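PDB 6T84: trehalose monomycolate transport factor A, which is required for MmpL3-dependent transport of trehalose monomycolate to the mycobacterial cell wall and for growth and cell elongation. Local coordinates for residues I74-K79 / Q171-L176; M142-N147 / R177-V182. All coordinates share one frame; numbering follows the deposited sequence. Where two conformers were deposited one is given.

How the contacts relate
Following the chain from the N terminus, strand 71-77 and the loop after it supply I74-K79; M142-N147 follows, at the end of strand 141-144, and finally helix 159-175 and its tail supply Q171-L176 and R177-V182. Contact 1 closes a loop of 91 residues and contact 2 one of 29. The second loop does not lie within the first: the four segments alternate, so the two closures cross. Contact 1 joins the end of helix 159-175 to the antiparallel sheet, and contact 2 places the following tail beside the end of strand 141-144 and the start of the turn. The two meet where R78 N lies 2.8 Å from N147 O, a probable hydrogen bond, and where L176 packs on N144.

Contact 1 (I74-K79 / Q171-L176); sequences IALHRK and QFNDLL
The end of strand 71-77 and the last turn of helix 159-175 come closest at R78 and N173, whose CA atoms are 7.4 Å apart. This is helix-on-sheet packing in the N-terminal domain, probably cytoplasmic, the helix resting on a face of the antiparallel sheet. L76 and N173 point at each other from strand and helix, and their side chains meet at about a right angle. Methyl CD2 of L76 rests 3.9 Å from N173 CB and also touches the amide, while V62, V169 and R170 pack around the same leucine. N173 holds CG anti to its backbone N (chi1 -176°), which carries the amide out from the helix toward the strand. There OD1 accepts a hydrogen bond from T149 OG1 on neighbouring strand 148-153 and lies 3.5 Å from R78 CG; ND2 donates to a water (3.2 Å from N173 ND2) that also accepts from K79 N. The water thus bridges the helix to the loop just after the strand. R78 leaves the backbone across the line to the helix, but a bend at chi3 (62°) brings its guanidinium to the helix end, its plane steeply turned against the N173 amide. In the conformer given, NE is bonded to V80 O and NH1 weakly to T149 OG1. NH1 also lies 3.6 Å from L176 CB. At the group's edge, NH2 donates an almost straight bond of 3.1 Å to L176 O, in the guanidinium plane but from above the carbonyl plane.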
# COMPACT_ATOMS: atom_id res chain seq x y z
N ILE A 74 -3.00 -0.59 3.97
CA ILE A 74 -3.59 0.74 3.88
C ILE A 74 -3.69 1.06 2.40
O ILE A 74 -2.67 0.99 1.68
CB ILE A 74 -2.70 1.77 4.60
CG1 ILE A 74 -2.57 1.42 6.08
CG2 ILE A 74 -3.25 3.21 4.39
CD1 ILE A 74 -1.49 2.34 6.81
N ALA A 75 -4.91 1.34 1.92
CA ALA A 75 -5.16 1.68 0.51
C ALA A 75 -5.66 3.10 0.41
O ALA A 75 -6.66 3.44 1.04
CB ALA A 75 -6.21 0.76 -0.11
N LEU A 76 -4.98 3.93 -0.39
CA LEU A 76 -5.32 5.34 -0.55
C LEU A 76 -5.77 5.63 -1.98
O LEU A 76 -5.10 5.25 -2.94
CB LEU A 76 -4.12 6.22 -0.21
CG LEU A 76 -4.27 7.74 -0.42
CD1 LEU A 76 -5.32 8.32 0.52
CD2 LEU A 76 -2.88 8.49 -0.20
N HIS A 77 -6.92 6.28 -2.13
CA HIS A 77 -7.41 6.54 -3.47
C HIS A 77 -6.59 7.60 -4.21
O HIS A 77 -6.22 8.62 -3.65
CB HIS A 77 -8.87 7.01 -3.40
CG HIS A 77 -9.52 7.11 -4.74
ND1 HIS A 77 -9.77 8.32 -5.37
CD2 HIS A 77 -10.00 6.14 -5.56
CE1 HIS A 77 -10.36 8.08 -6.53
NE2 HIS A 77 -10.51 6.78 -6.67
N ARG A 78 -6.31 7.34 -5.49
CA ARG A 78 -5.54 8.26 -6.34
C ARG A 78 -6.49 9.20 -7.09
O ARG A 78 -7.55 8.79 -7.60
CB ARG A 78 -4.79 7.52 -7.43
CG ARG A 78 -3.71 6.55 -6.98
CD ARG A 78 -3.20 5.76 -8.20
NE ARG A 78 -2.59 6.66 -9.18
CZ ARG A 78 -1.32 7.02 -9.11
NH1 ARG A 78 -0.57 6.54 -8.12
NH2 ARG A 78 -0.81 7.86 -10.01
N LYS A 79 -6.04 10.44 -7.23
CA LYS A 79 -6.88 11.43 -7.91
C LYS A 79 -6.98 11.15 -9.41
O LYS A 79 -8.05 11.31 -10.00
CB LYS A 79 -6.35 12.84 -7.63
CG LYS A 79 -7.24 13.94 -8.17
CD LYS A 79 -6.68 15.31 -7.84
CE LYS A 79 -7.62 16.40 -8.31
NZ LYS A 79 -9.00 16.16 -7.80
N GLN A 171 3.06 9.66 1.15
CA GLN A 171 4.30 10.05 0.51
C GLN A 171 4.55 9.25 -0.76
O GLN A 171 5.00 9.80 -1.77
CB GLN A 171 5.44 9.84 1.53
CG GLN A 171 5.45 10.87 2.66
CD GLN A 171 6.30 10.43 3.88
OE1 GLN A 171 6.54 9.24 4.08
NE2 GLN A 171 6.66 11.39 4.73
N PHE A 172 4.33 7.94 -0.71
CA PHE A 172 4.51 7.12 -1.91
C PHE A 172 3.53 7.53 -3.00
O PHE A 172 3.91 7.64 -4.18
CB PHE A 172 4.39 5.65 -1.53
CG PHE A 172 4.76 4.68 -2.64
CD1 PHE A 172 6.00 4.76 -3.26
CD2 PHE A 172 3.89 3.67 -3.01
CE1 PHE A 172 6.35 3.83 -4.25
CE2 PHE A 172 4.20 2.76 -4.01
CZ PHE A 172 5.44 2.82 -4.62
N ASN A 173 2.28 7.78 -2.64
CA ASN A 173 1.31 8.24 -3.62
C ASN A 173 1.75 9.54 -4.28
O ASN A 173 1.64 9.70 -5.50
CB ASN A 173 -0.02 8.41 -2.89
CG ASN A 173 -1.12 8.79 -3.83
OD1 ASN A 173 -1.46 8.04 -4.75
ND2 ASN A 173 -1.67 9.97 -3.63
N ASP A 174 2.27 10.47 -3.48
CA ASP A 174 2.76 11.74 -4.04
C ASP A 174 3.87 11.48 -5.07
O ASP A 174 3.89 12.10 -6.14
CB ASP A 174 3.29 12.66 -2.93
CG ASP A 174 2.18 13.36 -2.15
OD1 ASP A 174 1.00 13.29 -2.59
OD2 ASP A 174 2.47 13.96 -1.09
N LEU A 175 4.76 10.55 -4.78
CA LEU A 175 5.87 10.28 -5.68
C LEU A 175 5.40 9.64 -6.98
O LEU A 175 6.05 9.81 -8.01
CB LEU A 175 6.90 9.39 -4.98
CG LEU A 175 7.67 10.01 -3.80
CD1 LEU A 175 8.27 8.91 -2.91
CD2 LEU A 175 8.80 10.89 -4.36
N LEU A 176 4.27 8.93 -6.95
CA LEU A 176 3.73 8.26 -8.13
C LEU A 176 2.75 9.14 -8.90
O LEU A 176 2.18 8.68 -9.91
CB LEU A 176 3.00 6.94 -7.74
CG LEU A 176 3.94 5.87 -7.11
CD1 LEU A 176 3.07 4.62 -7.00
CD2 LEU A 176 5.19 5.64 -8.00
O HOH W 1 -3.86 11.51 -5.45

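Contact 2 (M142-N147 / R177-V182); sequences MWNEQN and RVLPPV. With SO4 (sulfate ion), chain C.
N144 and L179 face each other across a CA separation of 10.1 Å, and the backbones draw nearer farther on, to 8.3 Å between Q146 and V182, as the irregular tail R177-V182 runs past the end of strand 141-144. Each meeting is of a methyl with an amide. The side chains of N144 and L179 approach from opposite directions, and methyl CD1 of L179 stops 3.7 Å from N144 OD1, with T82 and V86 also packed on the leucine. The polar ends of this buried asparagine are spoken for: OD1 accepts from V86 N, while ND2 donates to V84 O and, from above the carbonyl plane, to E145 O (3.1 Å). With chi1 at 74° its CG sits between backbone N and carbonyl carbon, which turns the amide toward the tail. At the more open end, V182 CG2 lies 3.8 Å from Q146 NE2, the extended glutamine crossing the valine at about a right angle. The turn itself is braced by a straight 2.8 Å bond from W143 NE1 to E145 OE2, lying in the indole plane; both carboxylate oxygens also accept backbone N-H groups, from K37 and R38. N147 ND2 and W148 NE1 bind a sulfate, probably from the crystallisation liquor. The arrangement is that of a β-hairpin, strands 141-144 and 148-153 joined by a short connection, with the tail after helix 159-175 laid beside it.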
# COMPACT_ATOMS: atom_id res chain seq x y z
N MET A 142 4.97 -1.77 -1.01
CA MET A 142 4.19 -0.61 -1.41
C MET A 142 3.98 -0.70 -2.91
O MET A 142 4.93 -1.01 -3.65
CB MET A 142 4.94 0.72 -1.12
CG MET A 142 5.39 0.82 0.33
SD MET A 142 6.10 2.43 0.63
CE MET A 142 7.75 1.94 1.04
N TRP A 143 2.76 -0.41 -3.38
CA TRP A 143 2.52 -0.55 -4.81
C TRP A 143 1.31 0.27 -5.17
O TRP A 143 0.54 0.67 -4.30
CB TRP A 143 2.33 -2.01 -5.25
CG TRP A 143 0.97 -2.63 -4.88
CD1 TRP A 143 -0.06 -2.85 -5.76
CD2 TRP A 143 0.53 -3.13 -3.59
NE1 TRP A 143 -1.11 -3.47 -5.09
CE2 TRP A 143 -0.79 -3.63 -3.77
CE3 TRP A 143 1.13 -3.23 -2.31
CZ2 TRP A 143 -1.52 -4.21 -2.74
CZ3 TRP A 143 0.39 -3.77 -1.29
CH2 TRP A 143 -0.91 -4.28 -1.51
N ASN A 144 1.14 0.53 -6.45
CA ASN A 144 -0.10 1.11 -6.90
C ASN A 144 -0.81 0.22 -7.91
O ASN A 144 -0.22 -0.65 -8.56
CB ASN A 144 0.09 2.48 -7.52
CG ASN A 144 0.72 2.37 -8.90
OD1 ASN A 144 1.95 2.06 -9.04
ND2 ASN A 144 -0.09 2.61 -9.94
N GLU A 145 -2.12 0.46 -7.99
CA GLU A 145 -2.97 -0.08 -9.04
C GLU A 145 -3.59 1.12 -9.73
O GLU A 145 -3.14 2.25 -9.55
CB GLU A 145 -3.97 -1.11 -8.48
CG GLU A 145 -3.19 -2.24 -7.81
CD GLU A 145 -3.98 -3.42 -7.33
OE1 GLU A 145 -5.06 -3.68 -7.87
OE2 GLU A 145 -3.49 -4.13 -6.43
N GLN A 146 -4.63 0.91 -10.55
CA GLN A 146 -5.05 2.01 -11.39
C GLN A 146 -5.46 3.25 -10.59
O GLN A 146 -5.05 4.37 -10.91
CB GLN A 146 -6.19 1.56 -12.30
CG GLN A 146 -6.59 2.69 -13.27
CD GLN A 146 -7.57 2.25 -14.32
OE1 GLN A 146 -7.49 1.13 -14.82
NE2 GLN A 146 -8.50 3.13 -14.66
N ASN A 147 -6.29 3.06 -9.56
CA ASN A 147 -6.85 4.17 -8.81
C ASN A 147 -6.50 4.16 -7.33
O ASN A 147 -7.14 4.88 -6.54
CB ASN A 147 -8.37 4.08 -8.97
CG ASN A 147 -8.79 4.32 -10.39
OD1 ASN A 147 -8.52 5.39 -10.91
ND2 ASN A 147 -9.45 3.33 -11.02
N ARG A 177 2.58 10.40 -8.48
CA ARG A 177 1.70 11.30 -9.24
C ARG A 177 2.17 11.49 -10.68
O ARG A 177 1.34 11.81 -11.55
CB ARG A 177 1.56 12.66 -8.55
CG ARG A 177 0.59 12.71 -7.39
CD ARG A 177 0.69 14.05 -6.65
NE ARG A 177 0.93 15.15 -7.59
CZ ARG A 177 1.64 16.23 -7.30
NH1 ARG A 177 2.19 16.36 -6.10
NH2 ARG A 177 1.82 17.18 -8.21
N VAL A 178 3.47 11.29 -10.94
CA VAL A 178 4.09 11.42 -12.28
C VAL A 178 3.76 10.26 -13.22
O VAL A 178 4.04 10.37 -14.42
CB VAL A 178 5.61 11.67 -12.18
CG1 VAL A 178 5.87 12.90 -11.30
CG2 VAL A 178 6.32 10.45 -11.67
N LEU A 179 3.13 9.18 -12.74
CA LEU A 179 2.82 8.07 -13.63
C LEU A 179 1.78 8.52 -14.66
O LEU A 179 0.89 9.33 -14.35
CB LEU A 179 2.27 6.89 -12.83
CG LEU A 179 3.31 6.22 -11.91
CD1 LEU A 179 2.66 5.04 -11.18
CD2 LEU A 179 4.63 5.89 -12.73
N PRO A 180 1.86 8.02 -15.90
CA PRO A 180 1.06 8.60 -16.98
C PRO A 180 -0.41 8.29 -16.81
O PRO A 180 -0.78 7.24 -16.26
CB PRO A 180 1.65 7.95 -18.25
CG PRO A 180 2.31 6.67 -17.76
CD PRO A 180 2.74 6.92 -16.35
N PRO A 181 -1.30 9.16 -17.29
CA PRO A 181 -2.74 8.90 -17.19
C PRO A 181 -3.16 7.73 -18.07
O PRO A 181 -2.45 7.32 -18.99
CB PRO A 181 -3.38 10.20 -17.69
CG PRO A 181 -2.23 11.21 -17.79
CD PRO A 181 -0.97 10.42 -17.97
N VAL A 182 -4.32 7.16 -17.76
CA VAL A 182 -4.86 6.08 -18.60
C VAL A 182 -5.20 6.65 -19.97
O VAL A 182 -5.90 7.67 -20.05
CB VAL A 182 -6.10 5.50 -17.94
CG1 VAL A 182 -6.69 4.40 -18.80
CG2 VAL A 182 -5.71 4.96 -16.58
S SO4 C . -11.51 1.05 -8.85
O1 SO4 C . -10.26 1.10 -9.63
O2 SO4 C . -12.63 1.39 -9.73
O3 SO4 C . -11.71 -0.30 -8.32
O4 SO4 C . -11.57 1.99 -7.79